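Local coordinates for Cap5O (Staphylococcus aureus, PDB 3OJO), which probably oxidises UDP-N-acetyl-mannosamine, with NAD as cofactor, in the synthesis of the capsular polysaccharide, at residues B[99-104]-B[221-226]; B[161-166]-B[213-218]; B[228-233]-B[296-301]; B[263-268]-B[323-328]. One frame throughout, in Å; residues are numbered along the deposited sequence.

Contact 1: residues B[99-104]-B[221-226]; sequences QYRSCD and YRDVNI. With PDC (pyridine-2,6-dicarboxylic acid), chain L; PDC (pyridine-2,6-dicarboxylic acid), chain I.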
# COMPACT_ATOMS: atom_id res chain seq x y z
N GLN B 99 -10.82 7.41 16.18
CA GLN B 99 -10.06 7.79 14.99
C GLN B 99 -9.69 6.58 14.13
O GLN B 99 -10.13 6.47 12.99
CB GLN B 99 -8.76 8.56 15.38
CG GLN B 99 -8.83 9.40 16.67
CD GLN B 99 -8.67 8.58 17.95
OE1 GLN B 99 -7.65 7.93 18.18
NE2 GLN B 99 -9.68 8.62 18.82
N TYR B 100 -8.91 5.66 14.74
CA TYR B 100 -8.35 4.41 14.22
C TYR B 100 -9.37 3.39 13.71
O TYR B 100 -8.97 2.44 13.02
CB TYR B 100 -7.49 3.74 15.32
CG TYR B 100 -6.25 4.52 15.68
CD1 TYR B 100 -5.06 4.36 14.98
CD2 TYR B 100 -6.26 5.44 16.73
CE1 TYR B 100 -3.91 5.07 15.31
CE2 TYR B 100 -5.12 6.18 17.06
CZ TYR B 100 -3.95 5.99 16.35
OH TYR B 100 -2.82 6.71 16.67
N ARG B 101 -10.66 3.56 14.07
CA ARG B 101 -11.76 2.64 13.80
C ARG B 101 -11.40 1.20 14.27
O ARG B 101 -11.03 0.30 13.50
CB ARG B 101 -12.40 2.79 12.39
CG ARG B 101 -11.87 1.87 11.31
CD ARG B 101 -12.60 2.02 10.00
NE ARG B 101 -11.77 1.50 8.92
CZ ARG B 101 -12.20 1.21 7.70
NH1 ARG B 101 -13.48 1.38 7.38
NH2 ARG B 101 -11.36 0.75 6.79
N SER B 102 -11.39 1.06 15.59
CA SER B 102 -11.09 -0.21 16.22
C SER B 102 -12.35 -1.04 16.25
O SER B 102 -13.47 -0.50 16.21
CB SER B 102 -10.58 0.02 17.64
OG SER B 102 -9.17 -0.02 17.65
N CYS B 103 -12.18 -2.36 16.28
CA CYS B 103 -13.30 -3.28 16.37
C CYS B 103 -13.81 -3.28 17.79
O CYS B 103 -13.01 -3.30 18.74
CB CYS B 103 -12.89 -4.69 15.96
SG CYS B 103 -12.21 -4.86 14.29
N ASP B 104 -15.12 -3.26 17.95
CA ASP B 104 -15.72 -3.34 19.27
C ASP B 104 -15.98 -4.83 19.58
O ASP B 104 -16.79 -5.46 18.90
CB ASP B 104 -16.99 -2.49 19.34
CG ASP B 104 -17.68 -2.45 20.69
OD1 ASP B 104 -18.89 -2.14 20.72
OD2 ASP B 104 -17.01 -2.76 21.70
N TYR B 221 -3.94 -2.76 4.79
CA TYR B 221 -3.28 -2.58 3.51
C TYR B 221 -4.23 -1.86 2.58
O TYR B 221 -3.85 -0.92 1.89
CB TYR B 221 -2.83 -3.92 2.88
CG TYR B 221 -2.36 -3.78 1.44
CD1 TYR B 221 -1.06 -3.37 1.15
CD2 TYR B 221 -3.22 -4.04 0.38
CE1 TYR B 221 -0.63 -3.24 -0.18
CE2 TYR B 221 -2.80 -3.91 -0.94
CZ TYR B 221 -1.51 -3.49 -1.21
OH TYR B 221 -1.11 -3.35 -2.52
N ARG B 222 -5.49 -2.31 2.58
CA ARG B 222 -6.54 -1.74 1.74
C ARG B 222 -6.89 -0.29 2.14
O ARG B 222 -7.07 0.52 1.26
CB ARG B 222 -7.77 -2.67 1.73
CG ARG B 222 -8.92 -2.14 0.90
CD ARG B 222 -10.16 -3.01 0.95
NE ARG B 222 -11.33 -2.31 0.39
CZ ARG B 222 -11.54 -2.08 -0.90
NH1 ARG B 222 -10.66 -2.48 -1.82
NH2 ARG B 222 -12.63 -1.42 -1.29
N ASP B 223 -6.95 0.04 3.45
CA ASP B 223 -7.32 1.37 3.92
C ASP B 223 -6.24 2.40 3.66
O ASP B 223 -6.55 3.48 3.17
CB ASP B 223 -7.74 1.34 5.41
CG ASP B 223 -8.48 2.58 5.88
OD1 ASP B 223 -9.66 2.73 5.53
OD2 ASP B 223 -7.89 3.39 6.61
N VAL B 224 -4.97 2.07 3.97
CA VAL B 224 -3.80 2.91 3.78
C VAL B 224 -3.61 3.20 2.27
O VAL B 224 -3.26 4.33 1.89
CB VAL B 224 -2.55 2.25 4.45
CG1 VAL B 224 -1.26 2.98 4.05
CG2 VAL B 224 -2.67 2.18 5.99
N ASN B 225 -3.84 2.17 1.42
CA ASN B 225 -3.70 2.31 -0.02
C ASN B 225 -4.81 3.16 -0.68
O ASN B 225 -4.54 3.93 -1.61
CB ASN B 225 -3.48 0.97 -0.69
CG ASN B 225 -2.04 0.58 -0.64
OD1 ASN B 225 -1.59 -0.15 0.25
ND2 ASN B 225 -1.24 1.18 -1.50
N ILE B 226 -6.03 3.06 -0.13
CA ILE B 226 -7.16 3.87 -0.56
C ILE B 226 -6.88 5.32 -0.14
O ILE B 226 -7.07 6.21 -0.95
CB ILE B 226 -8.52 3.31 -0.05
CG1 ILE B 226 -8.87 2.00 -0.81
CG2 ILE B 226 -9.62 4.37 -0.22
CD1 ILE B 226 -10.21 1.28 -0.30
N1 PDC L . -11.03 -7.22 0.98
C2 PDC L . -10.17 -6.64 0.13
C3 PDC L . -8.93 -6.27 0.65
C4 PDC L . -8.72 -6.49 2.03
C5 PDC L . -9.69 -7.11 2.84
C6 PDC L . -10.85 -7.48 2.23
C7 PDC L . -10.63 -6.49 -1.28
O1 PDC L . -9.90 -6.00 -2.13
O2 PDC L . -11.89 -6.94 -1.59
C8 PDC L . -11.99 -8.17 2.88
O3 PDC L . -11.97 -8.52 4.06
O4 PDC L . -13.06 -8.44 2.10
N1 PDC I . -14.53 -6.97 -1.74
C2 PDC I . -14.59 -5.71 -1.20
C3 PDC I . -15.05 -4.57 -1.94
C4 PDC I . -15.44 -4.79 -3.27
C5 PDC I . -15.37 -6.11 -3.78
C6 PDC I . -14.91 -7.22 -3.00
C7 PDC I . -14.16 -5.53 0.18
O1 PDC I . -14.20 -4.44 0.76
O2 PDC I . -13.78 -6.67 0.77
C8 PDC I . -14.82 -8.60 -3.62
O3 PDC I . -15.14 -8.85 -4.75
O4 PDC I . -14.38 -9.67 -2.98
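R101 and D223 form a buried salt bridge. It ties a loop of the NAD-binding Rossmann domain to the long helix 208-238 of the central domain. R101 NH2 stands 2.9 Å from D223 OD1. The two side chains come from opposite directions, and the guanidinium and carboxylate planes are 40° apart. With CG of D223 anti to its backbone N (chi1 -165°), the carboxylate leaves the helix toward the loop. The R101 chain is extended from CG to NE and so reaches the helix. Each partner has further polar company. R101 NH1 makes a weak hydrogen bond to G266 O, and D223 OD2 has a long, weak ion pair with R292.

The loop itself is pinned by the C103-C269 disulfide, which fits the oxidised form of the enzyme. S102 OG adds a hydrogen bond to V272 O.

The preceding residue on the helix, R222, meets the bound pyridine-2,6-dicarboxylates. Its CD packs at 3.5 Å from C3 of the chain L molecule. The chain I molecule puts O1 over one face of the guanidinium. On the opposite face I226 CD1 sits 3.6 Å above the guanidinium plane of R222, over its centre.

Contact 2: residues B[161-166]-B[213-218]; sequences PERVLP and MSKLME. With PDC (pyridine-2,6-dicarboxylic acid), chain K; PDC (pyridine-2,6-dicarboxylic acid), chain L; NAD (nicotinamide-adenine-dinucleotide), chain J.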
# COMPACT_ATOMS: atom_id res chain seq x y z
N PRO B 161 -11.75 -16.62 11.11
CA PRO B 161 -12.45 -15.47 10.54
C PRO B 161 -13.37 -15.82 9.38
O PRO B 161 -12.98 -16.44 8.39
CB PRO B 161 -11.33 -14.50 10.12
CG PRO B 161 -10.09 -15.06 10.66
CD PRO B 161 -10.29 -16.52 10.90
N GLU B 162 -14.62 -15.45 9.56
CA GLU B 162 -15.65 -15.73 8.58
C GLU B 162 -15.96 -14.53 7.70
O GLU B 162 -16.20 -13.42 8.20
CB GLU B 162 -16.89 -16.34 9.24
CG GLU B 162 -17.80 -17.10 8.30
CD GLU B 162 -17.19 -18.33 7.66
OE1 GLU B 162 -17.54 -19.45 8.09
OE2 GLU B 162 -16.44 -18.17 6.67
N ARG B 163 -15.92 -14.75 6.40
CA ARG B 163 -16.19 -13.72 5.41
C ARG B 163 -17.01 -14.37 4.33
O ARG B 163 -16.55 -15.31 3.68
CB ARG B 163 -14.86 -13.16 4.88
CG ARG B 163 -15.03 -11.99 3.92
CD ARG B 163 -13.70 -11.34 3.56
NE ARG B 163 -12.73 -12.30 3.03
CZ ARG B 163 -11.42 -12.18 3.15
NH1 ARG B 163 -10.88 -11.14 3.78
NH2 ARG B 163 -10.62 -13.11 2.63
N VAL B 164 -18.26 -13.90 4.18
CA VAL B 164 -19.25 -14.44 3.21
C VAL B 164 -19.39 -13.58 1.97
O VAL B 164 -19.42 -12.34 2.07
CB VAL B 164 -20.64 -14.81 3.82
CG1 VAL B 164 -20.54 -15.90 4.88
CG2 VAL B 164 -21.40 -13.59 4.35
N LEU B 165 -19.52 -14.25 0.81
CA LEU B 165 -19.74 -13.64 -0.49
C LEU B 165 -21.25 -13.62 -0.73
O LEU B 165 -21.83 -14.68 -0.98
CB LEU B 165 -19.06 -14.47 -1.60
CG LEU B 165 -18.72 -13.77 -2.92
CD1 LEU B 165 -17.49 -14.38 -3.54
CD2 LEU B 165 -19.89 -13.84 -3.92
N PRO B 166 -21.92 -12.44 -0.67
CA PRO B 166 -23.37 -12.42 -0.93
C PRO B 166 -23.73 -12.87 -2.36
O PRO B 166 -23.00 -12.58 -3.31
CB PRO B 166 -23.77 -10.98 -0.65
CG PRO B 166 -22.63 -10.42 0.17
CD PRO B 166 -21.41 -11.10 -0.35
N MET B 213 -4.34 -10.96 13.44
CA MET B 213 -3.46 -9.97 12.84
C MET B 213 -3.53 -9.93 11.32
O MET B 213 -3.59 -8.85 10.73
CB MET B 213 -2.01 -10.20 13.34
CG MET B 213 -1.10 -8.97 13.21
SD MET B 213 -1.89 -7.36 13.55
CE MET B 213 -1.17 -6.90 15.15
N SER B 214 -3.54 -11.11 10.70
CA SER B 214 -3.60 -11.31 9.26
C SER B 214 -4.85 -10.69 8.64
O SER B 214 -4.76 -10.05 7.58
CB SER B 214 -3.52 -12.81 8.96
OG SER B 214 -4.20 -13.17 7.75
N LYS B 215 -6.00 -10.92 9.24
CA LYS B 215 -7.25 -10.44 8.68
C LYS B 215 -7.41 -8.94 8.77
O LYS B 215 -7.98 -8.30 7.89
CB LYS B 215 -8.44 -11.21 9.27
CG LYS B 215 -8.62 -12.55 8.58
CD LYS B 215 -9.06 -12.42 7.10
CE LYS B 215 -8.67 -13.62 6.28
NZ LYS B 215 -9.87 -14.38 5.82
N LEU B 216 -6.82 -8.39 9.80
CA LEU B 216 -6.82 -6.98 10.06
C LEU B 216 -5.79 -6.24 9.23
O LEU B 216 -6.05 -5.09 8.85
CB LEU B 216 -6.71 -6.72 11.57
CG LEU B 216 -7.94 -7.19 12.41
CD1 LEU B 216 -7.95 -6.57 13.79
CD2 LEU B 216 -9.28 -6.85 11.72
N MET B 217 -4.63 -6.90 8.93
CA MET B 217 -3.58 -6.41 8.03
C MET B 217 -4.11 -6.28 6.59
O MET B 217 -3.67 -5.40 5.86
CB MET B 217 -2.38 -7.33 8.04
CG MET B 217 -1.35 -6.90 9.00
SD MET B 217 0.17 -7.93 9.03
CE MET B 217 0.40 -8.26 7.32
N GLU B 218 -5.02 -7.18 6.19
CA GLU B 218 -5.70 -7.18 4.89
C GLU B 218 -6.52 -5.89 4.78
O GLU B 218 -6.40 -5.16 3.80
CB GLU B 218 -6.64 -8.40 4.76
CG GLU B 218 -5.94 -9.72 4.44
CD GLU B 218 -6.83 -10.95 4.39
OE1 GLU B 218 -6.29 -12.08 4.40
OE2 GLU B 218 -8.07 -10.79 4.32
N1 PDC K . -15.10 -9.45 0.21
C2 PDC K . -14.30 -10.53 0.05
C3 PDC K . -14.73 -11.85 0.30
C4 PDC K . -16.06 -12.03 0.67
C5 PDC K . -16.87 -10.89 0.85
C6 PDC K . -16.36 -9.61 0.61
C7 PDC K . -12.94 -10.32 -0.39
O1 PDC K . -12.62 -9.13 -0.58
O2 PDC K . -12.17 -11.45 -0.53
C8 PDC K . -17.21 -8.44 0.79
O3 PDC K . -18.35 -8.52 1.15
O4 PDC K . -16.71 -7.24 0.57
N1 PDC L . -11.03 -7.22 0.98
C2 PDC L . -10.17 -6.64 0.13
C3 PDC L . -8.93 -6.27 0.65
C4 PDC L . -8.72 -6.49 2.03
C5 PDC L . -9.69 -7.11 2.84
C6 PDC L . -10.85 -7.48 2.23
C7 PDC L . -10.63 -6.49 -1.28
O1 PDC L . -9.90 -6.00 -2.13
O2 PDC L . -11.89 -6.94 -1.59
C8 PDC L . -11.99 -8.17 2.88
O3 PDC L . -11.97 -8.52 4.06
O4 PDC L . -13.06 -8.44 2.10
PA NAD J . -25.33 -9.25 11.40
O1A NAD J . -25.68 -7.96 12.03
O2A NAD J . -26.02 -9.44 10.11
O5B NAD J . -25.72 -10.43 12.42
C5B NAD J . -25.44 -10.36 13.79
C4B NAD J . -26.57 -11.06 14.52
O4B NAD J . -26.13 -11.43 15.81
C3B NAD J . -27.82 -10.18 14.67
O3B NAD J . -28.97 -10.95 14.32
C2B NAD J . -27.86 -9.92 16.17
O2B NAD J . -29.16 -9.75 16.69
C1B NAD J . -27.17 -11.15 16.74
N9A NAD J . -26.60 -10.88 18.07
C8A NAD J . -25.98 -9.71 18.46
N7A NAD J . -25.49 -9.89 19.71
C5A NAD J . -25.81 -11.14 20.12
C6A NAD J . -25.58 -11.82 21.31
N6A NAD J . -24.92 -11.19 22.29
N1A NAD J . -26.03 -13.13 21.45
C2A NAD J . -26.69 -13.76 20.41
N3A NAD J . -26.92 -13.08 19.23
C4A NAD J . -26.49 -11.79 19.08
O3 NAD J . -23.71 -9.33 11.27
PN NAD J . -22.95 -10.30 10.24
O1N NAD J . -22.92 -9.61 8.92
O2N NAD J . -23.49 -11.68 10.36
O5D NAD J . -21.46 -10.27 10.77
C5D NAD J . -21.17 -10.39 12.14
C4D NAD J . -19.69 -10.07 12.32
O4D NAD J . -18.89 -10.99 11.58
C3D NAD J . -19.26 -8.72 11.76
O3D NAD J . -19.62 -7.58 12.52
C2D NAD J . -17.77 -8.93 11.70
O2D NAD J . -17.27 -9.02 13.01
C1D NAD J . -17.70 -10.34 11.15
N1N NAD J . -17.59 -10.24 9.68
C2N NAD J . -18.68 -10.30 8.84
C3N NAD J . -18.51 -10.16 7.46
C7N NAD J . -19.58 -10.65 6.51
O7N NAD J . -19.16 -11.41 5.40
N7N NAD J . -20.86 -10.33 6.72
C4N NAD J . -17.24 -9.92 6.93
C5N NAD J . -16.14 -9.81 7.78
C6N NAD J . -16.34 -9.96 9.16
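R163 and E218 form a straight, charged hydrogen bond. R163 NH1 is 2.9 Å from E218 OE2, with an N-H...O angle of 170°. The oxygen lies in the guanidinium plane and is met nearly along its C-O bond. R163 NH1 also donates to O3 of the chain L pyridine-2,6-dicarboxylate, at 2.9 Å and a less straight 144°. Both acceptors sit at the edge of the guanidinium, and together they fix its rotation. The chain bends at chi3 (55°), which turns the head toward them.

The loop grips the cofactor through its backbone. V164 N donates to NAD O7N at 2.9 Å, which anchors the nicotinamide carboxamide.

The two faces of the R163 guanidinium have different neighbours. K215 NZ lies over one face, 3.5 Å from R163 NH2. O2 of the chain K dicarboxylate lies over the other. Two cations thus gather beside the bound dicarboxylates, whose negative charge probably balances them. Further back, R163 CG packs at 3.4 Å from C4 of the chain K ring. P161 CG rests against K215 CG at 3.6 Å, an aliphatic contact beside the charged groups. H253 of the second subunit touches R163.

The loop runs from strand 156-159 to helix 169-175. E162 turns away from the contact and pairs with R178 at the start of strand 178-182. Helix 208-238 lies on this strand, with S214 and K215 packed on I179.

Contact 3: residues B[228-233]-B[296-301]; sequences LANELT and NSMPAY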
# COMPACT_ATOMS: atom_id res chain seq x y z
N LEU B 228 -3.94 6.67 0.21
CA LEU B 228 -2.92 7.11 -0.74
C LEU B 228 -3.52 7.63 -2.05
O LEU B 228 -3.18 8.72 -2.50
CB LEU B 228 -1.87 6.01 -0.98
CG LEU B 228 -0.78 6.30 -2.03
CD1 LEU B 228 -0.04 7.59 -1.72
CD2 LEU B 228 0.17 5.17 -2.11
N ALA B 229 -4.46 6.87 -2.62
CA ALA B 229 -5.21 7.19 -3.83
C ALA B 229 -6.00 8.48 -3.65
O ALA B 229 -5.92 9.36 -4.49
CB ALA B 229 -6.13 6.03 -4.18
N ASN B 230 -6.71 8.60 -2.51
CA ASN B 230 -7.51 9.76 -2.15
C ASN B 230 -6.68 11.01 -1.95
O ASN B 230 -7.08 12.10 -2.37
CB ASN B 230 -8.38 9.46 -0.94
CG ASN B 230 -9.58 8.59 -1.23
OD1 ASN B 230 -10.09 7.88 -0.37
ND2 ASN B 230 -10.14 8.70 -2.38
N GLU B 231 -5.53 10.88 -1.29
CA GLU B 231 -4.61 11.99 -1.07
C GLU B 231 -4.04 12.48 -2.42
O GLU B 231 -3.91 13.70 -2.65
CB GLU B 231 -3.48 11.55 -0.12
CG GLU B 231 -2.40 12.59 0.08
CD GLU B 231 -1.48 12.32 1.24
OE1 GLU B 231 -1.87 12.63 2.39
OE2 GLU B 231 -0.34 11.85 1.01
N LEU B 232 -3.73 11.54 -3.30
CA LEU B 232 -3.20 11.80 -4.63
C LEU B 232 -4.21 12.52 -5.50
O LEU B 232 -3.83 13.41 -6.25
CB LEU B 232 -2.73 10.48 -5.27
CG LEU B 232 -1.31 9.99 -4.83
CD1 LEU B 232 -1.05 8.54 -5.23
CD2 LEU B 232 -0.20 10.93 -5.31
N THR B 233 -5.50 12.14 -5.37
CA THR B 233 -6.65 12.77 -6.05
C THR B 233 -6.73 14.26 -5.70
O THR B 233 -6.94 15.09 -6.58
CB THR B 233 -7.94 12.02 -5.67
OG1 THR B 233 -7.87 10.73 -6.25
CG2 THR B 233 -9.18 12.71 -6.17
N ASN B 296 -11.59 9.68 6.23
CA ASN B 296 -12.66 10.38 6.95
C ASN B 296 -12.94 11.76 6.35
O ASN B 296 -14.07 12.25 6.48
CB ASN B 296 -12.32 10.53 8.44
CG ASN B 296 -12.45 9.26 9.26
OD1 ASN B 296 -13.13 8.30 8.90
ND2 ASN B 296 -11.77 9.24 10.38
N SER B 297 -11.92 12.39 5.74
CA SER B 297 -12.03 13.73 5.15
C SER B 297 -12.66 13.75 3.75
O SER B 297 -12.97 14.84 3.25
CB SER B 297 -10.65 14.39 5.12
OG SER B 297 -9.87 13.88 4.04
N MET B 298 -12.79 12.57 3.09
CA MET B 298 -13.36 12.47 1.74
C MET B 298 -14.81 12.90 1.64
O MET B 298 -15.10 13.72 0.77
CB MET B 298 -13.06 11.15 1.04
CG MET B 298 -11.60 10.91 0.80
SD MET B 298 -10.72 12.24 -0.05
CE MET B 298 -11.41 12.08 -1.70
N PRO B 299 -15.72 12.51 2.58
CA PRO B 299 -17.09 13.06 2.52
C PRO B 299 -17.13 14.60 2.43
O PRO B 299 -17.81 15.12 1.55
CB PRO B 299 -17.74 12.51 3.80
CG PRO B 299 -17.04 11.21 4.02
CD PRO B 299 -15.61 11.52 3.68
N ALA B 300 -16.35 15.31 3.27
CA ALA B 300 -16.28 16.78 3.26
C ALA B 300 -15.67 17.32 1.94
O ALA B 300 -16.12 18.36 1.44
CB ALA B 300 -15.49 17.28 4.46
N TYR B 301 -14.67 16.60 1.38
CA TYR B 301 -14.03 16.94 0.10
C TYR B 301 -15.05 16.86 -1.05
O TYR B 301 -15.07 17.73 -1.92
CB TYR B 301 -12.80 16.03 -0.16
CG TYR B 301 -12.12 16.29 -1.48
CD1 TYR B 301 -11.21 17.33 -1.63
CD2 TYR B 301 -12.43 15.53 -2.61
CE1 TYR B 301 -10.62 17.61 -2.86
CE2 TYR B 301 -11.84 15.79 -3.84
CZ TYR B 301 -10.94 16.83 -3.96
OH TYR B 301 -10.37 17.08 -5.18
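The carboxamide of N230 has the side chain of M298 lying over one of its faces. M298 CG is 3.7 Å from N230 CG, and the methyl CE is 4.0 Å from the same carbon. The thioether runs across the flat group, and M298 SD comes within 3.7 Å of N230 CB. M298 can do this because its chain is bent at both chi2 (-53°) and chi3 (-71°), which curls the methyl back over the amide. The other flat group, the Y301 ring, approaches with its hydroxyl end. Y301 OH is 4.2 Å from T233 O, a packing contact and too long for a bond.

No hydrogen bond joins the two segments directly, but S297 OG bonds to K234 NZ of helix 208-238, just past residues 228-233. T233 OG1 bonds to A229 O at 3.0 Å. The backbone N of T233 reaches that oxygen from the opposite face of its plane, so one carbonyl takes two donors. On the other helix, P299 has no N-H to give, and the backbone is kinked where N of 299 and 300 lack bonds to the preceding turn. Beyond the kink, Y301 N bonds to S297 O.

E231 points away from this contact, and its carboxylate accepts from the backbone N atoms of L287 and I288 of the second subunit. P299 packs on I340 and L343 of helix 336-346.

This is helix-to-helix packing of helix 208-238, of the central domain of the UDP-glucose/GDP-mannose dehydrogenase family, against helix 286-312, away from the ligand sites.

Contact 4: residues B[263-268]-B[323-328]; sequences PGVGGH and LTYKGD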
# COMPACT_ATOMS: atom_id res chain seq x y z
N PRO B 263 -15.39 8.17 -2.41
CA PRO B 263 -16.00 9.14 -1.48
C PRO B 263 -15.64 8.96 0.00
O PRO B 263 -16.10 9.71 0.86
CB PRO B 263 -17.50 8.94 -1.73
CG PRO B 263 -17.64 7.53 -2.19
CD PRO B 263 -16.35 7.12 -2.84
N GLY B 264 -14.82 7.95 0.28
CA GLY B 264 -14.41 7.57 1.62
C GLY B 264 -14.45 6.06 1.76
O GLY B 264 -14.57 5.34 0.77
N VAL B 265 -14.31 5.57 3.00
CA VAL B 265 -14.25 4.15 3.33
C VAL B 265 -15.29 3.84 4.41
O VAL B 265 -15.53 4.68 5.27
CB VAL B 265 -12.81 3.70 3.74
CG1 VAL B 265 -12.74 2.22 4.07
CG2 VAL B 265 -11.80 4.02 2.65
N GLY B 266 -15.90 2.65 4.36
CA GLY B 266 -16.90 2.23 5.33
C GLY B 266 -16.69 0.85 5.88
O GLY B 266 -15.57 0.33 5.84
N GLY B 267 -17.77 0.25 6.40
CA GLY B 267 -17.81 -1.09 7.00
C GLY B 267 -16.70 -1.43 7.99
O GLY B 267 -16.53 -0.77 9.02
N HIS B 268 -15.95 -2.50 7.66
CA HIS B 268 -14.80 -3.14 8.32
C HIS B 268 -13.93 -2.31 9.29
O HIS B 268 -13.79 -1.09 9.12
CB HIS B 268 -13.89 -3.77 7.25
CG HIS B 268 -13.50 -2.82 6.15
ND1 HIS B 268 -14.28 -2.69 5.00
CD2 HIS B 268 -12.45 -1.99 6.05
CE1 HIS B 268 -13.67 -1.78 4.25
NE2 HIS B 268 -12.56 -1.33 4.84
N LEU B 323 -26.31 5.13 -1.50
CA LEU B 323 -26.15 5.48 -0.08
C LEU B 323 -25.35 4.40 0.69
O LEU B 323 -25.16 4.52 1.90
CB LEU B 323 -27.52 5.69 0.57
CG LEU B 323 -28.37 6.93 0.23
CD1 LEU B 323 -29.66 6.86 0.98
CD2 LEU B 323 -27.71 8.19 0.68
N THR B 324 -24.83 3.40 -0.02
CA THR B 324 -24.08 2.28 0.55
C THR B 324 -22.58 2.37 0.27
O THR B 324 -22.19 2.98 -0.73
CB THR B 324 -24.62 0.95 -0.02
OG1 THR B 324 -24.41 0.92 -1.44
CG2 THR B 324 -26.09 0.71 0.31
N TYR B 325 -21.74 1.71 1.12
CA TYR B 325 -20.30 1.68 0.87
C TYR B 325 -20.01 0.77 -0.30
O TYR B 325 -19.43 1.21 -1.29
CB TYR B 325 -19.48 1.29 2.12
CG TYR B 325 -18.00 1.06 1.85
CD1 TYR B 325 -17.19 2.08 1.35
CD2 TYR B 325 -17.40 -0.16 2.15
CE1 TYR B 325 -15.82 1.87 1.11
CE2 TYR B 325 -16.04 -0.38 1.92
CZ TYR B 325 -15.25 0.65 1.40
OH TYR B 325 -13.90 0.44 1.19
N LYS B 326 -20.43 -0.49 -0.22
CA LYS B 326 -20.19 -1.41 -1.31
C LYS B 326 -21.35 -1.35 -2.29
O LYS B 326 -22.47 -0.98 -1.92
CB LYS B 326 -19.95 -2.85 -0.79
CG LYS B 326 -18.82 -2.94 0.24
CD LYS B 326 -18.56 -4.35 0.70
CE LYS B 326 -17.70 -4.37 1.95
NZ LYS B 326 -18.45 -3.93 3.16
N GLY B 327 -21.07 -1.69 -3.54
CA GLY B 327 -22.07 -1.75 -4.59
C GLY B 327 -22.88 -3.03 -4.53
O GLY B 327 -22.38 -4.06 -4.09
N ASP B 328 -24.16 -2.96 -4.91
CA ASP B 328 -25.14 -4.05 -4.97
C ASP B 328 -25.41 -4.73 -3.61
O ASP B 328 -25.82 -5.89 -3.56
CB ASP B 328 -24.79 -5.05 -6.09
CG ASP B 328 -24.50 -4.40 -7.42
OD1 ASP B 328 -23.44 -4.68 -8.00
OD2 ASP B 328 -25.36 -3.63 -7.91
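A hydrogen bond from T324 OG1 to K326 O, 2.8 Å long, closes the turn that offers the Y325 ring to the glycine-rich loop 263-268. The ring takes most of the contact. Its CG is anti to the backbone N (chi1 172°), and this carries the phenol across to the loop.

The backbone of G266 lies over one face of the ring. Its N is 3.3 Å from Y325 CD1 and stands over the middle of the ring. G266 CA makes a CH-pi contact, 4.0 Å from the ring centroid and 16° off the normal. Without a side chain at G266 the two backbones can come close, with G266 CA and Y325 CA 5.6 Å apart. At the ring's edge, G264 O lies near its plane, 3.7 Å from Y325 CE1. V265 runs alongside and pointing the same way, with its CG1 3.6 Å from Y325 OH. H268 crosses at about a right angle, and its CE1 comes to 3.6 Å from Y325 CE2. The two ring planes make 58°. G266 O sits over one face of the imidazole of H268. G267 has positive phi, which favours glycine. H268, the next residue, is near both NAD and a bound dicarboxylate.

Y325 OH also receives a weak hydrogen bond from R222 NH2. Y325 packs on I226 of helix 208-238 and on P336 of helix 336-346. Its turn follows strand 317-321 of the UDP-binding domain, and the loop runs between helices 243-250 and 275-280.

Helix 208-238 is the common axis of contacts 1, 2 and 3, and it also faces the second subunit. Contacts 1 and 2 have centres 13 Å apart and share the chain L dicarboxylate. Contact 2 alone of the four meets NAD directly. Contact 4 joins contact 1 closely: R101 NH2 is 3.4 Å from V265 CG1, so the same arginine touches both the helix and the glycine loop. Contact 3 is the outlying one, with its centre 24 Å from that of contact 2. It still meets contact 4, where M298 CB is 3.4 Å from P263 O. The NAD-binding, central and UDP-binding domains are thus linked around the ligand cleft.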